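PDB 4EZB: phosphogluconate dehydrogenase NAD-binding putative C-terminal domain-containing protein from Sinorhizobium meliloti, which is of unknown function but is probably an oxidoreductase resembling phosphogluconate dehydrogenase. Local coordinates for residues K139-V151 with T187-S199. Sequence-based numbering, arbitrary orientation.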
ATOM      1  N   LYS A 139      25.081  30.192 -20.813  1.00 48.14           N
ATOM      2  CA  LYS A 139      25.414  31.052 -19.668  1.00 51.29           C
ATOM      3  C   LYS A 139      24.358  31.092 -18.556  1.00 50.00           C
ATOM      4  O   LYS A 139      24.626  31.533 -17.435  1.00 53.64           O
ATOM      5  CB  LYS A 139      25.653  32.482 -20.160  1.00 57.85           C
ATOM      6  CG  LYS A 139      26.570  32.597 -21.370  1.00 66.94           C
ATOM      7  CD  LYS A 139      26.578  34.008 -21.948  1.00 71.43           C
ATOM      8  CE  LYS A 139      27.209  34.997 -20.974  1.00 75.19           C
ATOM      9  NZ  LYS A 139      28.476  34.468 -20.385  1.00 77.34           N
ATOM     10  N   GLY A 140      23.150  30.655 -18.865  1.00 49.70           N
ATOM     11  CA  GLY A 140      22.052  30.738 -17.908  1.00 47.02           C
ATOM     12  C   GLY A 140      22.069  29.681 -16.827  1.00 43.80           C
ATOM     13  O   GLY A 140      22.788  28.689 -16.922  1.00 41.46           O
ATOM     14  N   SER A 141      21.259  29.918 -15.795  1.00 43.66           N
ATOM     15  CA  SER A 141      21.046  28.982 -14.696  1.00 43.84           C
ATOM     16  C   SER A 141      19.808  28.122 -14.966  1.00 41.14           C
ATOM     17  O   SER A 141      18.913  28.540 -15.689  1.00 43.35           O
ATOM     18  CB  SER A 141      20.820  29.759 -13.386  1.00 44.47           C
ATOM     19  OG  SER A 141      21.941  30.554 -13.036  1.00 45.75           O
ATOM     20  N   PHE A 142      19.758  26.945 -14.354  1.00 36.43           N
ATOM     21  CA  PHE A 142      18.653  26.016 -14.511  1.00 35.15           C
ATOM     22  C   PHE A 142      17.996  25.778 -13.148  1.00 35.05           C
ATOM     23  O   PHE A 142      18.694  25.589 -12.175  1.00 35.48           O
ATOM     24  CB  PHE A 142      19.161  24.683 -15.081  1.00 36.03           C
ATOM     25  CG  PHE A 142      18.081  23.617 -15.213  1.00 34.28           C
ATOM     26  CD1 PHE A 142      17.290  23.552 -16.343  1.00 33.52           C
ATOM     27  CD2 PHE A 142      17.871  22.688 -14.193  1.00 35.31           C
ATOM     28  CE1 PHE A 142      16.311  22.557 -16.474  1.00 35.28           C
ATOM     29  CE2 PHE A 142      16.883  21.701 -14.299  1.00 36.85           C
ATOM     30  CZ  PHE A 142      16.099  21.638 -15.441  1.00 35.30           C
ATOM     31  N   VAL A 143      16.666  25.836 -13.065  1.00 33.79           N
ATOM     32  CA  VAL A 143      15.984  25.423 -11.840  1.00 32.62           C
ATOM     33  C   VAL A 143      14.987  24.358 -12.276  1.00 32.02           C
ATOM     34  O   VAL A 143      14.294  24.512 -13.264  1.00 31.34           O
ATOM     35  CB  VAL A 143      15.270  26.585 -11.098  1.00 33.44           C
ATOM     36  CG1 VAL A 143      14.310  26.057 -10.047  1.00 31.03           C
ATOM     37  CG2 VAL A 143      16.286  27.521 -10.425  1.00 35.70           C
ATOM     38  N   GLU A 144      14.902  23.271 -11.544  1.00 31.58           N
ATOM     39  CA  GLU A 144      13.939  22.260 -11.945  1.00 33.06           C
ATOM     40  C   GLU A 144      12.612  22.461 -11.225  1.00 36.20           C
ATOM     41  O   GLU A 144      12.590  22.541 -10.006  1.00 39.13           O
ATOM     42  CB  GLU A 144      14.511  20.883 -11.624  1.00 36.26           C
ATOM     43  CG  GLU A 144      13.461  19.800 -11.813  1.00 41.30           C
ATOM     44  CD  GLU A 144      13.347  18.879 -10.634  1.00 39.53           C
ATOM     45  OE1 GLU A 144      12.681  17.847 -10.786  1.00 44.62           O
ATOM     46  OE2 GLU A 144      13.920  19.168  -9.572  1.00 37.05           O
ATOM     47  N   GLY A 145      11.506  22.538 -11.962  1.00 35.19           N
ATOM     48  CA  GLY A 145      10.195  22.628 -11.318  1.00 32.76           C
ATOM     49  C   GLY A 145       9.291  21.438 -11.583  1.00 34.91           C
ATOM     50  O   GLY A 145       9.481  20.672 -12.555  1.00 32.97           O
ATOM     51  N   ALA A 146       8.286  21.284 -10.730  1.00 36.53           N
ATOM     52  CA  ALA A 146       7.289  20.247 -10.916  1.00 34.00           C
ATOM     53  C   ALA A 146       5.937  20.781 -10.484  1.00 35.53           C
ATOM     54  O   ALA A 146       5.761  21.246  -9.352  1.00 38.42           O
ATOM     55  CB  ALA A 146       7.665  18.994 -10.147  1.00 30.70           C
ATOM     56  N   VAL A 147       4.992  20.731 -11.406  1.00 35.96           N
ATOM     57  CA  VAL A 147       3.675  21.314 -11.204  1.00 39.13           C
ATOM     58  C   VAL A 147       2.837  20.275 -10.486  1.00 40.90           C
ATOM     59  O   VAL A 147       2.804  19.127 -10.909  1.00 38.30           O
ATOM     60  CB  VAL A 147       3.064  21.726 -12.532  1.00 39.57           C
ATOM     61  CG1 VAL A 147       1.731  22.447 -12.317  1.00 37.78           C
ATOM     62  CG2 VAL A 147       4.068  22.603 -13.291  1.00 38.86           C
HETATM   63  N   MSE A 148       2.205  20.678  -9.379  1.00 42.03           N
HETATM   64  CA  MSE A 148       1.623  19.710  -8.432  1.00 50.29           C
HETATM   65  C   MSE A 148       0.143  19.486  -8.590  1.00 53.01           C
HETATM   66  O   MSE A 148      -0.437  18.618  -7.930  1.00 54.81           O
HETATM   67  CB  MSE A 148       1.859  20.146  -6.980  1.00 55.63           C
HETATM   68  CG  MSE A 148       3.337  20.154  -6.600  1.00 68.08           C
HETATM   69 SE   MSE A 148       4.174  18.414  -7.036  1.00 80.92          SE
HETATM   70  CE  MSE A 148       3.033  17.274  -5.891  1.00 76.46           C
ATOM     71  N   ALA A 149      -0.489  20.278  -9.439  1.00 52.37           N
ATOM     72  CA  ALA A 149      -1.915  20.146  -9.696  1.00 54.40           C
ATOM     73  C   ALA A 149      -2.179  20.538 -11.135  1.00 55.90           C
ATOM     74  O   ALA A 149      -1.318  21.130 -11.786  1.00 56.09           O
ATOM     75  CB  ALA A 149      -2.703  21.050  -8.749  1.00 54.38           C
ATOM     76  N   ARG A 150      -3.375  20.239 -11.629  1.00 59.11           N
ATOM     77  CA  ARG A 150      -3.796  20.773 -12.917  1.00 63.18           C
ATOM     78  C   ARG A 150      -3.880  22.298 -12.831  1.00 60.99           C
ATOM     79  O   ARG A 150      -4.203  22.857 -11.780  1.00 58.45           O
ATOM     80  CB  ARG A 150      -5.112  20.143 -13.373  1.00 76.75           C
ATOM     81  CG  ARG A 150      -4.992  18.661 -13.723  1.00 88.23           C
ATOM     82  CD  ARG A 150      -5.996  18.227 -14.787  1.00102.36           C
ATOM     83  NE  ARG A 150      -7.383  18.299 -14.317  1.00111.59           N
ATOM     84  CZ  ARG A 150      -8.235  19.284 -14.603  1.00116.37           C
ATOM     85  NH1 ARG A 150      -7.863  20.308 -15.368  1.00114.01           N
ATOM     86  NH2 ARG A 150      -9.470  19.245 -14.118  1.00121.56           N
ATOM     87  N   VAL A 151      -3.552  22.961 -13.936  1.00 62.67           N
ATOM     88  CA  VAL A 151      -3.318  24.412 -13.938  1.00 59.58           C
ATOM     89  C   VAL A 151      -4.600  25.259 -14.061  1.00 65.27           C
ATOM     90  O   VAL A 151      -4.766  26.224 -13.290  1.00 65.91           O
ATOM     91  CB  VAL A 151      -2.244  24.816 -14.980  1.00 53.18           C
ATOM     92  CG1 VAL A 151      -1.885  26.282 -14.830  1.00 55.88           C
ATOM     93  CG2 VAL A 151      -0.996  23.956 -14.817  1.00 51.94           C
ATOM     94  N   THR A 187      19.229  20.589  -5.066  1.00 38.57           N
ATOM     95  CA  THR A 187      19.687  19.676  -6.102  1.00 41.17           C
ATOM     96  C   THR A 187      18.602  19.512  -7.169  1.00 42.09           C
ATOM     97  O   THR A 187      17.502  19.073  -6.838  1.00 40.06           O
ATOM     98  CB  THR A 187      20.069  18.308  -5.465  1.00 42.04           C
ATOM     99  OG1 THR A 187      20.973  18.521  -4.371  1.00 43.40           O
ATOM    100  CG2 THR A 187      20.736  17.415  -6.470  1.00 41.02           C
ATOM    101  N   PRO A 188      18.895  19.874  -8.445  1.00 44.26           N
ATOM    102  CA  PRO A 188      17.868  19.685  -9.489  1.00 41.15           C
ATOM    103  C   PRO A 188      17.569  18.205  -9.698  1.00 43.10           C
ATOM    104  O   PRO A 188      18.488  17.386  -9.733  1.00 47.68           O
ATOM    105  CB  PRO A 188      18.495  20.299 -10.758  1.00 40.99           C
ATOM    106  CG  PRO A 188      19.952  20.551 -10.450  1.00 42.08           C
ATOM    107  CD  PRO A 188      20.117  20.551  -8.948  1.00 44.68           C
ATOM    108  N   GLY A 189      16.301  17.867  -9.867  1.00 37.45           N
ATOM    109  CA  GLY A 189      15.875  16.486  -9.788  1.00 36.84           C
ATOM    110  C   GLY A 189      15.020  16.279  -8.538  1.00 36.24           C
ATOM    111  O   GLY A 189      14.097  15.450  -8.536  1.00 35.58           O
ATOM    112  N   GLN A 190      15.284  17.040  -7.476  1.00 32.80           N
ATOM    113  CA  GLN A 190      14.515  16.795  -6.243  1.00 33.74           C
ATOM    114  C   GLN A 190      13.018  17.070  -6.324  1.00 35.01           C
ATOM    115  O   GLN A 190      12.252  16.398  -5.625  1.00 34.07           O
ATOM    116  CB  GLN A 190      15.102  17.512  -5.040  1.00 34.09           C
ATOM    117  CG  GLN A 190      16.470  16.985  -4.636  1.00 36.82           C
ATOM    118  CD  GLN A 190      17.017  17.742  -3.449  1.00 42.30           C
ATOM    119  OE1 GLN A 190      17.400  18.920  -3.562  1.00 43.73           O
ATOM    120  NE2 GLN A 190      17.050  17.077  -2.291  1.00 43.50           N
ATOM    121  N   ALA A 191      12.610  18.042  -7.153  1.00 32.33           N
ATOM    122  CA  ALA A 191      11.215  18.456  -7.231  1.00 33.41           C
ATOM    123  C   ALA A 191      10.380  17.402  -7.957  1.00 36.28           C
ATOM    124  O   ALA A 191       9.277  17.078  -7.521  1.00 35.20           O
ATOM    125  CB  ALA A 191      11.077  19.817  -7.919  1.00 30.84           C
ATOM    126  N   SER A 192      10.894  16.880  -9.073  1.00 33.31           N
ATOM    127  CA  SER A 192      10.158  15.851  -9.785  1.00 34.14           C
ATOM    128  C   SER A 192      10.241  14.524  -9.035  1.00 36.73           C
ATOM    129  O   SER A 192       9.284  13.748  -9.053  1.00 39.26           O
ATOM    130  CB  SER A 192      10.621  15.713 -11.231  1.00 38.79           C
ATOM    131  OG  SER A 192      11.962  15.254 -11.301  1.00 42.87           O
ATOM    132  N   SER A 193      11.357  14.287  -8.344  1.00 34.26           N
ATOM    133  CA  SER A 193      11.477  13.110  -7.502  1.00 35.58           C
ATOM    134  C   SER A 193      10.408  13.109  -6.428  1.00 36.44           C
ATOM    135  O   SER A 193       9.711  12.132  -6.252  1.00 40.40           O
ATOM    136  CB  SER A 193      12.851  13.032  -6.872  1.00 35.00           C
ATOM    137  OG  SER A 193      13.766  12.598  -7.868  1.00 37.50           O
ATOM    138  N   LEU A 194      10.270  14.229  -5.745  1.00 33.60           N
ATOM    139  CA  LEU A 194       9.268  14.401  -4.713  1.00 35.69           C
ATOM    140  C   LEU A 194       7.818  14.199  -5.232  1.00 38.00           C
ATOM    141  O   LEU A 194       7.022  13.504  -4.602  1.00 40.95           O
ATOM    142  CB  LEU A 194       9.441  15.787  -4.095  1.00 35.53           C
ATOM    143  CG  LEU A 194       8.608  16.184  -2.895  1.00 40.65           C
ATOM    144  CD1 LEU A 194       8.588  15.040  -1.919  1.00 42.82           C
ATOM    145  CD2 LEU A 194       9.238  17.391  -2.229  1.00 44.06           C
ATOM    146  N   LYS A 195       7.504  14.798  -6.375  1.00 37.59           N
ATOM    147  CA  LYS A 195       6.193  14.659  -7.007  1.00 39.02           C
ATOM    148  C   LYS A 195       5.888  13.186  -7.326  1.00 39.26           C
ATOM    149  O   LYS A 195       4.820  12.666  -6.987  1.00 37.51           O
ATOM    150  CB  LYS A 195       6.129  15.498  -8.293  1.00 37.71           C
ATOM    151  CG  LYS A 195       4.869  15.248  -9.104  1.00 36.82           C
ATOM    152  CD  LYS A 195       4.714  16.206 -10.269  1.00 39.85           C
ATOM    153  CE  LYS A 195       3.540  15.788 -11.141  1.00 40.47           C
ATOM    154  NZ  LYS A 195       3.267  16.772 -12.226  1.00 39.10           N
HETATM  155  N   MSE A 196       6.854  12.525  -7.950  1.00 39.94           N
HETATM  156  CA  MSE A 196       6.734  11.125  -8.337  1.00 43.91           C
HETATM  157  C   MSE A 196       6.634  10.166  -7.175  1.00 42.34           C
HETATM  158  O   MSE A 196       5.785   9.264  -7.184  1.00 42.46           O
HETATM  159  CB  MSE A 196       7.952  10.762  -9.160  1.00 53.78           C
HETATM  160  CG  MSE A 196       7.481  10.140 -10.460  1.00 78.01           C
HETATM  161 SE   MSE A 196       7.181  11.512 -11.844  1.00111.56          SE
HETATM  162  CE  MSE A 196       8.934  12.411 -11.803  1.00 95.79           C
ATOM    163  N   ILE A 197       7.503  10.322  -6.182  1.00 37.56           N
ATOM    164  CA  ILE A 197       7.471   9.431  -5.018  1.00 38.20           C
ATOM    165  C   ILE A 197       6.170   9.570  -4.192  1.00 36.93           C
ATOM    166  O   ILE A 197       5.659   8.597  -3.630  1.00 38.11           O
ATOM    167  CB  ILE A 197       8.738   9.599  -4.165  1.00 39.84           C
ATOM    168  CG1 ILE A 197       9.955   9.108  -4.972  1.00 40.16           C
ATOM    169  CG2 ILE A 197       8.652   8.791  -2.871  1.00 37.95           C
ATOM    170  CD1 ILE A 197      11.283   9.655  -4.473  1.00 38.08           C
ATOM    171  N   ARG A 198       5.644  10.784  -4.140  1.00 37.61           N
ATOM    172  CA  ARG A 198       4.415  11.105  -3.434  1.00 38.34           C
ATOM    173  C   ARG A 198       3.273  10.265  -4.009  1.00 41.81           C
ATOM    174  O   ARG A 198       2.343   9.907  -3.288  1.00 42.43           O
ATOM    175  CB  ARG A 198       4.111  12.593  -3.614  1.00 42.21           C
ATOM    176  CG  ARG A 198       2.809  13.066  -3.003  1.00 51.39           C
ATOM    177  CD  ARG A 198       2.538  14.539  -3.298  1.00 59.62           C
ATOM    178  NE  ARG A 198       1.177  14.900  -2.900  1.00 66.13           N
ATOM    179  CZ  ARG A 198       0.142  15.014  -3.734  1.00 74.83           C
ATOM    180  NH1 ARG A 198       0.294  14.825  -5.043  1.00 76.39           N
ATOM    181  NH2 ARG A 198      -1.054  15.337  -3.256  1.00 76.66           N
ATOM    182  N   SER A 199       3.359   9.966  -5.305  1.00 42.90           N
ATOM    183  CA  SER A 199       2.397   9.092  -5.996  1.00 47.76           C
ATOM    184  C   SER A 199       2.375   7.680  -5.485  1.00 49.40           C
ATOM    185  O   SER A 199       1.332   7.026  -5.517  1.00 55.94           O
ATOM    186  CB  SER A 199       2.717   9.027  -7.479  1.00 51.82           C
ATOM    187  OG  SER A 199       1.904   9.935  -8.172  1.00 55.76           O
TER
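Glu-144 leaves strand 141-147 and pushes its carboxylate into the N-terminal turn of helix 190-218, where both oxygens are taken up. OE2 of Glu-144 takes two backbone N-H groups: Ala-191 N reaches it at 3.0 Å on the syn side, somewhat out of the carboxylate plane, and Gly-189 N, at the N-cap position, adds a weak bond of 2.7 Å. OE1 takes two bonds from Ser-192. The Ser-192 N-H comes from above the carboxylate plane, 35° out of it, while Ser-192 OG, 2.7 Å from OE1, arrives nearly along the C-O axis; chi1 of 65° turns this hydroxyl back toward the start of its own helix. Four donors thus fix the rotation of a buried carboxylate, and the helix dipole would probably favour its charged form. A glutamine here would probably leave one of these N-H groups facing an NH2, with the first turn less firmly tied to the strand. Pro-188 CB meets the edge of the Phe-142 ring near its plane, and Ala-146 CB sits 4.2 Å from Ala-191 CB. Farther along, Lys-195 stretches out, and its NZ meets Val-147 O at 2.7 Å, almost head-on to the carbonyl. Selenomethionine Met-148 runs past the lysine in the opposite direction, its SE 3.7 Å from Lys-195 CB, and its CE touches Arg-198 CD and NH1. Arg-198 also packs on Ser-228 of the second subunit. Strand and helix run nearly parallel, 22° apart. The contact fastens the sheet of a Rossmann-like N-terminal domain to the long helix leading into the helical C-terminal part, through a carboxylate of the strand accepting N-H bonds from the first turn of the helix.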